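Local coordinates for flagellar basal body rod modification protein (Helicobacter pylori 26695, PDB 4ZZF) that is probably required for flagellar hook formation, perhaps acting as a scaffolding protein, and is present here as a fragment containing its Ig-like domain, at residues 121-126 / 132-137. Residues are numbered along the deposited sequence; the frame is centred on the assembly and turned at random.
Sequences GKPMLR and LPIDSA
Leu125 and Leu132 form the hydrogen-bonded pair of an antiparallel beta hairpin, and their side chains emerge on one face of the sheet. Leu125 N donates to Leu132 O over 2.6 Å with an N-H...O angle of 173°, and Leu132 N returns a bond to Leu125 O at 3.0 Å. One non-hydrogen-bonded pair further on, Met124 with Pro133, the ladder ends; past it, Ile134 N makes only a weak hydrogen bond to Pro123 O (3.5 Å), as the chain turns into the 3-10 segment 134-136. Pro123 O also receives a weak bond from a water that donates to Asp135 OD2 as well.

The apolar contact is carried mainly by Leu125 and Ile134. With CG1 anti to its own carbonyl carbon (chi1 -71°), the ethyl branch of Ile134 turns back toward the strand: CG1 meets Pro123 CB, and CD1 lies 3.4 Å from Leu125 CD2. The Leu125 and Ile134 side chains cross at about a right angle, and Met5 touches both. Leu125 CD1 meets Ala137 CB more loosely, at 4.3 Å. Met124, bent at both chi2 and chi3, folds its thioether over the Pro133 backbone, with SD 3.9 Å from Pro133 CA.

The 3-10 turn is stabilised from within: Pro133 O accepts from both Ser136 N and Ser136 OG, the hydroxyl at 2.9 Å, and Ala137 N bonds to Ile134 O. The hairpin forms two strands of a three-stranded antiparallel sheet, with 122-127 in the middle between 115-119 and 130-133. It is therefore held by two sound backbone bonds at one end, while beyond them tight hydrocarbon packing of Ile134 against Pro123 and Leu125 accompanies only weak or water-mediated polar links.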
loop_
_atom_site.group_PDB
_atom_site.type_symbol
_atom_site.label_atom_id
_atom_site.label_comp_id
_atom_site.label_asym_id
_atom_site.label_seq_id
_atom_site.Cartn_x
_atom_site.Cartn_y
_atom_site.Cartn_z
ATOM N N GLY A 121 6.181 10.408 19.483
ATOM C CA GLY A 121 5.801 9.303 18.625
ATOM C C GLY A 121 5.987 9.818 17.208
ATOM O O GLY A 121 5.081 9.746 16.373
ATOM N N LYS A 122 7.175 10.365 16.956
ATOM C CA LYS A 122 7.514 11.000 15.682
ATOM C C LYS A 122 8.019 10.002 14.632
ATOM O O LYS A 122 8.934 9.213 14.892
ATOM C CB LYS A 122 8.570 12.089 15.905
ATOM C CG LYS A 122 8.110 13.210 16.820
ATOM C CD LYS A 122 7.063 14.088 16.137
ATOM C CE LYS A 122 6.985 15.462 16.792
ATOM N NZ LYS A 122 8.178 15.752 17.646
ATOM N N PRO A 123 7.429 10.043 13.432
ATOM C CA PRO A 123 7.809 9.069 12.406
ATOM C C PRO A 123 9.208 9.331 11.837
ATOM O O PRO A 123 9.553 10.467 11.506
ATOM C CB PRO A 123 6.726 9.250 11.325
ATOM C CG PRO A 123 5.647 10.078 11.956
ATOM C CD PRO A 123 6.341 10.922 12.985
ATOM N N MET A 124 9.997 8.262 11.757
ATOM C CA MET A 124 11.306 8.264 11.114
ATOM C C MET A 124 11.354 7.223 9.994
ATOM O O MET A 124 10.726 6.170 10.084
ATOM C CB MET A 124 12.412 7.962 12.130
ATOM C CG MET A 124 12.285 8.731 13.424
ATOM S SD MET A 124 12.707 10.463 13.208
ATOM C CE MET A 124 14.488 10.327 13.113
ATOM N N LEU A 125 12.123 7.510 8.952
ATOM C CA LEU A 125 12.352 6.546 7.889
ATOM C C LEU A 125 13.687 5.846 8.075
ATOM O O LEU A 125 14.718 6.505 8.224
ATOM C CB LEU A 125 12.334 7.235 6.534
ATOM C CG LEU A 125 11.125 8.066 6.148
ATOM C CD1 LEU A 125 11.437 8.805 4.838
ATOM C CD2 LEU A 125 9.918 7.143 5.996
ATOM N N ARG A 126 13.691 4.522 8.050
ATOM C CA ARG A 126 14.960 3.819 8.032
ATOM C C ARG A 126 15.368 3.538 6.597
ATOM O O ARG A 126 14.659 2.854 5.861
ATOM C CB ARG A 126 14.908 2.512 8.824
ATOM C CG ARG A 126 16.255 1.764 8.776
ATOM C CD ARG A 126 16.137 0.291 9.154
ATOM N NE ARG A 126 15.656 0.107 10.522
ATOM C CZ ARG A 126 16.406 0.288 11.611
ATOM N NH1 ARG A 126 17.687 0.664 11.486
ATOM N NH2 ARG A 126 15.879 0.101 12.826
ATOM N N LEU A 132 16.029 8.982 9.214
ATOM C CA LEU A 132 15.706 10.361 8.870
ATOM C C LEU A 132 14.248 10.691 9.146
ATOM O O LEU A 132 13.373 9.845 8.977
ATOM C CB LEU A 132 16.033 10.623 7.397
ATOM C CG LEU A 132 17.489 10.452 6.960
ATOM C CD1 LEU A 132 17.582 10.536 5.451
ATOM C CD2 LEU A 132 18.374 11.515 7.613
ATOM N N PRO A 133 13.984 11.934 9.567
ATOM C CA PRO A 133 12.623 12.412 9.817
ATOM C C PRO A 133 11.821 12.455 8.538
ATOM O O PRO A 133 12.383 12.739 7.486
ATOM C CB PRO A 133 12.823 13.834 10.353
ATOM C CG PRO A 133 14.276 13.961 10.648
ATOM C CD PRO A 133 14.989 12.988 9.771
ATOM N N ILE A 134 10.523 12.202 8.650
ATOM C CA ILE A 134 9.582 12.244 7.536
ATOM C C ILE A 134 9.621 13.537 6.737
ATOM O O ILE A 134 9.515 13.519 5.508
ATOM C CB ILE A 134 8.148 12.048 8.043
ATOM C CG1 ILE A 134 7.979 10.616 8.488
ATOM C CG2 ILE A 134 7.131 12.333 6.947
ATOM C CD1 ILE A 134 8.085 9.670 7.362
ATOM N N ASP A 135 9.770 14.661 7.432
ATOM C CA ASP A 135 9.690 15.954 6.766
ATOM C C ASP A 135 10.959 16.253 5.986
ATOM O O ASP A 135 11.025 17.238 5.263
ATOM C CB ASP A 135 9.410 17.072 7.773
ATOM C CG ASP A 135 10.260 16.949 9.030
ATOM O OD1 ASP A 135 11.373 17.533 9.055
ATOM O OD2 ASP A 135 9.817 16.258 9.987
ATOM N N SER A 136 11.968 15.401 6.108
ATOM C CA SER A 136 13.134 15.565 5.256
ATOM C C SER A 136 12.855 14.987 3.866
ATOM O O SER A 136 13.604 15.229 2.938
ATOM C CB SER A 136 14.361 14.903 5.873
ATOM O OG SER A 136 14.383 13.518 5.585
ATOM N N ALA A 137 11.765 14.241 3.719
ATOM C CA ALA A 137 11.470 13.584 2.448
ATOM C C ALA A 137 10.810 14.538 1.461
ATOM O O ALA A 137 9.790 15.150 1.776
ATOM C CB ALA A 137 10.594 12.382 2.668
HETATM O O HOH W 1 9.345 13.798 11.013
#